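Local coordinates for protein EF0056 (Enterococcus faecalis, PDB 6ORI) that is a surface protein of unknown molecular function whose N-terminal region is probably immunoglobulin-like and may take part in biofilm formation, at residues 219-224 against 239-244; 231-236 against 345-350. All coordinates share one frame; numbering follows the deposited sequence.

In the fold
Both interactions belong to the same five-stranded antiparallel sheet and its nearby loop, and their centres lie about 8 Å apart. Interaction 1 is a buried pairing of the outermost strand 211-221 with strand 239-248. Interaction 2 is only partly buried. It sets the loop joining those two strands against strand 340-348, the next neighbour of 239-248. The two contacts touch each other directly. Their chemistry differs with their place: interaction 1 rests on four backbone hydrogen bonds, with a K219-E221 salt bridge within one strand, while interaction 2 rests on a side-chain amide, a water and a methyl contact.

Interaction 1. Residues 219-224 against 239-244; sequences KYEEAN and AIILDH
E221 CG stands anti to its carbonyl carbon (chi1 -85°), and I241 CG1 is likewise anti to its carbonyl carbon (chi1 -45°). These torsions bring the two methylenes together at 3.4 Å between E221 CG and I241 CG1. The side chains cross obliquely, and I241 CD1 lies near both CB and CG of E221. The E221 chain then bends at chi2. The carboxylate leads away from strand 239-244, and E221 OE2 meets K219 NZ at 2.8 Å in a salt bridge along the same strand. The ammonium comes from above the carboxylate plane.

Beneath these side chains lies a short antiparallel ladder. K219 pairs with I241 and E221 with A239, both as hydrogen-bonded pairs. I241 N gives a nearly straight bond to K219 O at 2.8 Å, and E221 N binds A239 O at 2.8 Å. K219 N to I241 O and A239 N to E221 O complete the set at 3.1 Å each. Y220 and I240 form the non-hydrogen-bonded pair between them. Their side chains lie on the face opposite to E221 and I241. The Y220 ring passes obliquely by the backbone of A239, with CD1 3.7 Å from A239 O. Two CA-H...O contacts, I240 CA to K219 O and Y220 CA to A239 O, add to the pairing.

Strand 340-348 flanks 239-248 on its other edge, and I241 also touches V345 and F296. The two paired strands are consecutive and adjacent, an antiparallel beta hairpin with a long connection, and 211-221 is the outermost strand. The four bonds occupy the N and O of K219, E221, A239 and I241; I240 turns its backbone to L346 instead. The nearby ammonium of K219 would probably help to keep the E221 carboxylate ionised.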
ATOM      1  N   LYS A 219       0.807   6.963  -7.333  1.00  6.43           N
ATOM      2  CA  LYS A 219       0.900   6.880  -8.776  1.00  8.56           C
ATOM      3  C   LYS A 219       0.948   8.283  -9.341  1.00  8.93           C
ATOM      4  O   LYS A 219       0.276   9.178  -8.833  1.00 10.87           O
ATOM      5  CB  LYS A 219      -0.332   6.172  -9.343  1.00 10.12           C
ATOM      6  CG  LYS A 219      -0.291   5.979 -10.838  1.00 18.25           C
ATOM      7  CD  LYS A 219      -1.584   5.430 -11.390  1.00 15.06           C
ATOM      8  CE  LYS A 219      -1.472   5.297 -12.898  1.00 19.82           C
ATOM      9  NZ  LYS A 219      -2.726   4.780 -13.526  1.00 20.96           N
ATOM     10  N   TYR A 220       1.787   8.507 -10.331  1.00  7.96           N
ATOM     11  CA  TYR A 220       1.659   9.708 -11.149  1.00 10.85           C
ATOM     12  C   TYR A 220       0.606   9.470 -12.225  1.00 15.62           C
ATOM     13  O   TYR A 220       0.747   8.564 -13.051  1.00 18.30           O
ATOM     14  CB  TYR A 220       2.981  10.064 -11.815  1.00 15.53           C
ATOM     15  CG  TYR A 220       2.780  11.136 -12.849  1.00 23.40           C
ATOM     16  CD1 TYR A 220       2.673  12.465 -12.473  1.00 16.84           C
ATOM     17  CD2 TYR A 220       2.657  10.813 -14.199  1.00 19.86           C
ATOM     18  CE1 TYR A 220       2.478  13.459 -13.422  1.00 22.24           C
ATOM     19  CE2 TYR A 220       2.458  11.793 -15.150  1.00 30.16           C
ATOM     20  CZ  TYR A 220       2.368  13.111 -14.755  1.00 27.51           C
ATOM     21  OH  TYR A 220       2.163  14.082 -15.707  1.00 35.49           O
ATOM     22  N   GLU A 221      -0.457  10.269 -12.227  1.00 10.87           N
ATOM     23  CA  GLU A 221      -1.503  10.172 -13.237  1.00  8.80           C
ATOM     24  C   GLU A 221      -1.327  11.309 -14.243  1.00 11.26           C
ATOM     25  O   GLU A 221      -0.954  12.435 -13.883  1.00  9.64           O
ATOM     26  CB  GLU A 221      -2.924  10.228 -12.640  1.00 14.09           C
ATOM     27  CG  GLU A 221      -3.512   8.896 -12.137  1.00 16.14           C
ATOM     28  CD  GLU A 221      -3.856   7.892 -13.245  1.00 12.73           C
ATOM     29  OE1 GLU A 221      -3.488   8.141 -14.420  1.00 15.77           O
ATOM     30  OE2 GLU A 221      -4.484   6.853 -12.934  1.00 17.87           O
ATOM     31  N   GLU A 222      -1.602  10.989 -15.499  1.00 11.65           N
ATOM     32  CA  GLU A 222      -1.484  11.945 -16.596  1.00 10.33           C
ATOM     33  C   GLU A 222      -2.412  13.142 -16.415  1.00  7.61           C
ATOM     34  O   GLU A 222      -3.442  13.079 -15.741  1.00  8.76           O
ATOM     35  CB  GLU A 222      -1.764  11.232 -17.938  1.00 19.87           C
ATOM     36  CG  GLU A 222      -3.001  10.347 -17.917  1.00 33.14           C
ATOM     37  CD  GLU A 222      -3.188   9.533 -19.187  1.00 48.57           C
ATOM     38  OE1 GLU A 222      -2.494   9.835 -20.184  1.00 33.86           O
ATOM     39  OE2 GLU A 222      -4.031   8.593 -19.176  1.00 20.18           O
ATOM     40  N   ALA A 223      -2.024  14.235 -17.035  1.00  7.29           N
ATOM     41  CA  ALA A 223      -2.837  15.438 -17.072  1.00  8.45           C
ATOM     42  C   ALA A 223      -4.202  15.191 -17.709  1.00  5.94           C
ATOM     43  O   ALA A 223      -4.362  14.395 -18.630  1.00  6.73           O
ATOM     44  CB  ALA A 223      -2.134  16.526 -17.840  1.00  8.83           C
ATOM     45  N   ASN A 224      -5.187  15.898 -17.192  1.00  6.40           N
ATOM     46  CA  ASN A 224      -6.490  16.033 -17.805  1.00  7.30           C
ATOM     47  C   ASN A 224      -7.233  14.731 -18.014  1.00  6.94           C
ATOM     48  O   ASN A 224      -7.882  14.503 -19.044  1.00 10.18           O
ATOM     49  CB  ASN A 224      -6.364  16.839 -19.096  1.00  8.37           C
ATOM     50  CG  ASN A 224      -5.972  18.261 -18.827  1.00  8.25           C
ATOM     51  OD1 ASN A 224      -6.224  18.777 -17.742  1.00 10.85           O
ATOM     52  ND2 ASN A 224      -5.388  18.911 -19.810  1.00  9.26           N
ATOM     53  N   ALA A 239      -0.992  14.695 -11.723  1.00  6.43           N
ATOM     54  CA  ALA A 239      -1.173  14.649 -10.288  1.00  6.20           C
ATOM     55  C   ALA A 239      -0.505  13.436  -9.702  1.00  7.40           C
ATOM     56  O   ALA A 239      -0.358  12.409 -10.370  1.00  8.39           O
ATOM     57  CB  ALA A 239      -2.635  14.625  -9.965  1.00  7.44           C
ATOM     58  N   ILE A 240      -0.083  13.540  -8.456  0.55  6.23           N
ATOM     59  CA  ILE A 240       0.272  12.356  -7.706  0.55  5.65           C
ATOM     60  C   ILE A 240      -0.955  11.912  -6.933  0.55  5.47           C
ATOM     61  O   ILE A 240      -1.553  12.700  -6.197  0.55  6.72           O
ATOM     62  CB  ILE A 240       1.456  12.587  -6.767  0.55  5.75           C
ATOM     63  CG1 ILE A 240       2.701  12.956  -7.577  0.55  7.31           C
ATOM     64  CG2 ILE A 240       1.698  11.338  -5.909  0.55  6.69           C
ATOM     65  CD1 ILE A 240       3.835  13.514  -6.736  0.55 14.83           C
ATOM     66  N   ILE A 241      -1.342  10.660  -7.146  1.00  5.55           N
ATOM     67  CA  ILE A 241      -2.509  10.064  -6.511  1.00  4.59           C
ATOM     68  C   ILE A 241      -2.065   9.222  -5.347  1.00  6.15           C
ATOM     69  O   ILE A 241      -1.174   8.390  -5.479  1.00  6.53           O
ATOM     70  CB  ILE A 241      -3.273   9.125  -7.473  1.00  6.10           C
ATOM     71  CG1 ILE A 241      -3.456   9.749  -8.861  1.00 10.64           C
ATOM     72  CG2 ILE A 241      -4.621   8.720  -6.890  1.00  8.38           C
ATOM     73  CD1 ILE A 241      -4.140  11.070  -8.863  1.00 10.64           C
ATOM     74  N   LEU A 242      -2.671   9.446  -4.194  1.00  4.88           N
ATOM     75  CA  LEU A 242      -2.454   8.645  -2.993  1.00  4.52           C
ATOM     76  C   LEU A 242      -3.693   7.816  -2.785  1.00  4.73           C
ATOM     77  O   LEU A 242      -4.795   8.360  -2.607  1.00  7.69           O
ATOM     78  CB  LEU A 242      -2.245   9.491  -1.746  1.00  7.35           C
ATOM     79  CG  LEU A 242      -1.233  10.609  -1.808  1.00  8.29           C
ATOM     80  CD1 LEU A 242      -1.128  11.320  -0.445  1.00 10.48           C
ATOM     81  CD2 LEU A 242       0.097  10.042  -2.231  1.00  9.40           C
ATOM     82  N   ASP A 243      -3.535   6.508  -2.800  1.00  4.97           N
ATOM     83  CA  ASP A 243      -4.615   5.598  -2.471  1.00  5.43           C
ATOM     84  C   ASP A 243      -4.343   5.023  -1.090  1.00  4.00           C
ATOM     85  O   ASP A 243      -3.413   4.220  -0.908  1.00  6.27           O
ATOM     86  CB  ASP A 243      -4.753   4.505  -3.528  1.00  7.45           C
ATOM     87  CG  ASP A 243      -5.467   5.001  -4.790  1.00 14.14           C
ATOM     88  OD1 ASP A 243      -5.995   6.128  -4.775  1.00 14.56           O
ATOM     89  OD2 ASP A 243      -5.519   4.262  -5.787  1.00 20.33           O
ATOM     90  N   HIS A 244      -5.099   5.512  -0.117  1.00  3.45           N
ATOM     91  CA  HIS A 244      -5.006   5.050   1.254  1.00  4.70           C
ATOM     92  C   HIS A 244      -5.984   3.903   1.402  1.00  3.75           C
ATOM     93  O   HIS A 244      -7.197   4.094   1.348  1.00  5.57           O
ATOM     94  CB  HIS A 244      -5.344   6.205   2.201  1.00  4.68           C
ATOM     95  CG  HIS A 244      -5.311   5.836   3.652  1.00  5.18           C
ATOM     96  ND1 HIS A 244      -6.053   6.516   4.602  1.00  5.05           N
ATOM     97  CD2 HIS A 244      -4.590   4.910   4.328  1.00  5.50           C
ATOM     98  CE1 HIS A 244      -5.811   5.998   5.789  1.00  5.46           C
ATOM     99  NE2 HIS A 244      -4.939   5.010   5.647  1.00  5.63           N
TER

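Interaction 2. Residues 231-236 against 345-350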
ATOM      1  N   SER A 231     -16.619  15.105 -12.113  1.00 12.99           N
ATOM      2  CA  SER A 231     -16.436  15.854 -10.861  1.00 16.16           C
ATOM      3  C   SER A 231     -14.972  15.981 -10.434  1.00  9.88           C
ATOM      4  O   SER A 231     -14.548  17.009  -9.902  1.00 11.45           O
ATOM      5  CB  SER A 231     -17.263  15.224  -9.733  1.00 13.04           C
ATOM      6  OG  SER A 231     -16.760  13.941  -9.335  1.00 12.77           O
ATOM      7  N   GLY A 232     -14.194  14.924 -10.681  1.00 10.97           N
ATOM      8  CA  GLY A 232     -12.801  14.885 -10.263  1.00 10.65           C
ATOM      9  C   GLY A 232     -11.856  14.900 -11.450  1.00  7.13           C
ATOM     10  O   GLY A 232     -12.239  14.444 -12.532  1.00  9.70           O
ATOM     11  N   SER A 233     -10.643  15.402 -11.257  1.00  7.52           N
ATOM     12  CA  SER A 233      -9.696  15.550 -12.353  1.00  7.57           C
ATOM     13  C   SER A 233      -8.272  15.713 -11.868  1.00  8.50           C
ATOM     14  O   SER A 233      -8.035  16.040 -10.717  1.00  9.22           O
ATOM     15  CB  SER A 233     -10.086  16.749 -13.210  1.00 11.10           C
ATOM     16  OG  SER A 233     -10.444  17.840 -12.378  1.00 20.31           O
ATOM     17  N   THR A 234      -7.290  15.521 -12.754  1.00  9.00           N
ATOM     18  CA  THR A 234      -5.877  15.617 -12.362  1.00 10.08           C
ATOM     19  C   THR A 234      -5.131  16.932 -12.616  1.00 14.21           C
ATOM     20  O   THR A 234      -3.993  17.126 -12.172  1.00 14.19           O
ATOM     21  CB  THR A 234      -5.061  14.552 -13.076  1.00  7.75           C
ATOM     22  OG1 THR A 234      -5.332  14.567 -14.483  1.00  8.44           O
ATOM     23  CG2 THR A 234      -5.451  13.194 -12.526  1.00  7.85           C
ATOM     24  N   GLY A 235      -5.737  17.776 -13.410  1.00  8.72           N
ATOM     25  CA  GLY A 235      -5.179  19.076 -13.737  1.00  7.33           C
ATOM     26  C   GLY A 235      -4.200  19.074 -14.904  1.00  7.33           C
ATOM     27  O   GLY A 235      -3.834  18.026 -15.446  1.00  6.52           O
ATOM     28  N   ALA A 236      -3.762  20.261 -15.309  1.00  6.82           N
ATOM     29  CA  ALA A 236      -2.988  20.414 -16.538  1.00  7.72           C
ATOM     30  C   ALA A 236      -1.598  19.793 -16.508  1.00  8.75           C
ATOM     31  O   ALA A 236      -0.987  19.586 -17.564  1.00  9.21           O
ATOM     32  CB  ALA A 236      -2.840  21.889 -16.876  1.00  9.65           C
ATOM     33  N   VAL A 345      -5.944  13.331  -4.560  1.00  3.96           N
ATOM     34  CA  VAL A 345      -5.392  13.754  -5.838  1.00  4.01           C
ATOM     35  C   VAL A 345      -4.598  15.047  -5.624  1.00  3.69           C
ATOM     36  O   VAL A 345      -5.187  16.093  -5.333  1.00  4.88           O
ATOM     37  CB  VAL A 345      -6.512  13.976  -6.852  1.00  4.67           C
ATOM     38  CG1 VAL A 345      -5.941  14.405  -8.175  1.00  6.81           C
ATOM     39  CG2 VAL A 345      -7.378  12.731  -7.014  1.00  6.34           C
ATOM     40  N   LEU A 346      -3.282  14.972  -5.768  1.00  3.96           N
ATOM     41  CA  LEU A 346      -2.383  16.105  -5.533  1.00  4.99           C
ATOM     42  C   LEU A 346      -2.037  16.683  -6.880  1.00  4.60           C
ATOM     43  O   LEU A 346      -1.176  16.161  -7.574  1.00  5.91           O
ATOM     44  CB  LEU A 346      -1.097  15.641  -4.828  1.00  6.29           C
ATOM     45  CG  LEU A 346      -1.248  14.746  -3.589  1.00  8.75           C
ATOM     46  CD1 LEU A 346       0.103  14.371  -3.027  1.00  9.66           C
ATOM     47  CD2 LEU A 346      -2.048  15.446  -2.532  1.00 12.15           C
ATOM     48  N   GLN A 347      -2.710  17.752  -7.263  0.65  5.56           N
ATOM     49  CA  GLN A 347      -2.463  18.378  -8.548  0.65  5.16           C
ATOM     50  C   GLN A 347      -1.133  19.098  -8.532  0.65  6.47           C
ATOM     51  O   GLN A 347      -0.838  19.852  -7.618  0.65  6.93           O
ATOM     52  CB  GLN A 347      -3.586  19.352  -8.869  0.65  8.03           C
ATOM     53  CG  GLN A 347      -4.972  18.698  -8.846  0.65 10.88           C
ATOM     54  CD  GLN A 347      -6.018  19.516  -9.564  0.65 33.91           C
ATOM     55  OE1 GLN A 347      -5.932  20.743  -9.620  0.65 30.11           O
ATOM     56  NE2 GLN A 347      -7.014  18.838 -10.126  0.65 24.16           N
ATOM     57  N   LEU A 348      -0.297  18.830  -9.524  1.00  5.83           N
ATOM     58  CA  LEU A 348       1.001  19.475  -9.602  1.00  6.46           C
ATOM     59  C   LEU A 348       0.902  20.842 -10.269  1.00  6.16           C
ATOM     60  O   LEU A 348       0.096  21.055 -11.159  1.00  7.82           O
ATOM     61  CB  LEU A 348       1.963  18.591 -10.381  1.00  8.56           C
ATOM     62  CG  LEU A 348       2.200  17.208  -9.779  1.00  8.16           C
ATOM     63  CD1 LEU A 348       3.056  16.402 -10.728  1.00 10.77           C
ATOM     64  CD2 LEU A 348       2.823  17.279  -8.414  1.00 12.49           C
ATOM     65  N   THR A 349       1.776  21.759  -9.855  1.00  9.01           N
ATOM     66  CA  THR A 349       1.777  23.125 -10.378  1.00 10.19           C
ATOM     67  C   THR A 349       2.539  23.225 -11.678  1.00 12.92           C
ATOM     68  O   THR A 349       2.357  24.188 -12.425  1.00 12.93           O
ATOM     69  CB  THR A 349       2.450  24.081  -9.408  1.00 12.91           C
ATOM     70  OG1 THR A 349       3.756  23.589  -9.129  1.00 14.19           O
ATOM     71  CG2 THR A 349       1.662  24.206  -8.113  1.00 13.81           C
ATOM     72  N   LYS A 350       3.409  22.262 -11.933  1.00 11.26           N
ATOM     73  CA  LYS A 350       4.128  22.186 -13.197  1.00 12.35           C
ATOM     74  C   LYS A 350       4.465  20.722 -13.436  1.00 14.57           C
ATOM     75  O   LYS A 350       4.326  19.895 -12.529  1.00 12.89           O
ATOM     76  CB  LYS A 350       5.381  23.071 -13.175  1.00 16.53           C
ATOM     77  CG  LYS A 350       6.324  22.762 -12.062  1.00 16.89           C
ATOM     78  CD  LYS A 350       7.413  23.820 -11.936  1.00 24.46           C
ATOM     79  CE  LYS A 350       6.854  25.126 -11.428  1.00 24.68           C
ATOM     80  NZ  LYS A 350       7.914  26.126 -11.142  1.00 39.30           N
TER
HETATM   81  O   HOH W   1      -9.066  20.613 -11.464  1.00 24.12           O
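This is a loop-to-strand contact, partly buried, in which the connection between strands 211-221 and 239-248 lies against the end of strand 340-348. Q347 carries the polar part. In the conformer described, one of two modelled, Q347 NE2 gives a hydrogen bond of 3.0 Å to S233 O. The acceptor lies in the plane of the Q347 amide, but the nitrogen approaches from above the carbonyl plane of S233, and the bond is bent to 145° at the hydrogen. A water accepts from Q347 NE2 at 3.0 Å. It also bonds to S233 OG at 3.2 Å, so the same amide nitrogen reaches S233 both directly and through the water.

Q347 is extended beyond CG (chi2 -162° sets CD), and the amide nitrogen lies at S233 O. On the way, Q347 CG passes 3.8 Å from T234 O. G235 follows with a positive phi (86°). Its N is 3.7 Å from Q347 NE2, and having no side chain leaves that side to the Q347 amide.

V345 adds van der Waals contact: its CG1 methyl lies 3.7 Å from S233 O and near T234 CA. T234 turns its CB away from the strand, and its OG1 bonds to E222 O within the same connection. S233 N bonds to Q281 OE1, which links the loop to strand 277-284 as well. This is a long hairpin connection between two adjacent antiparallel strands, folded over the neighbouring strand, consistent with the immunoglobulin-like sheet suggested for this protein.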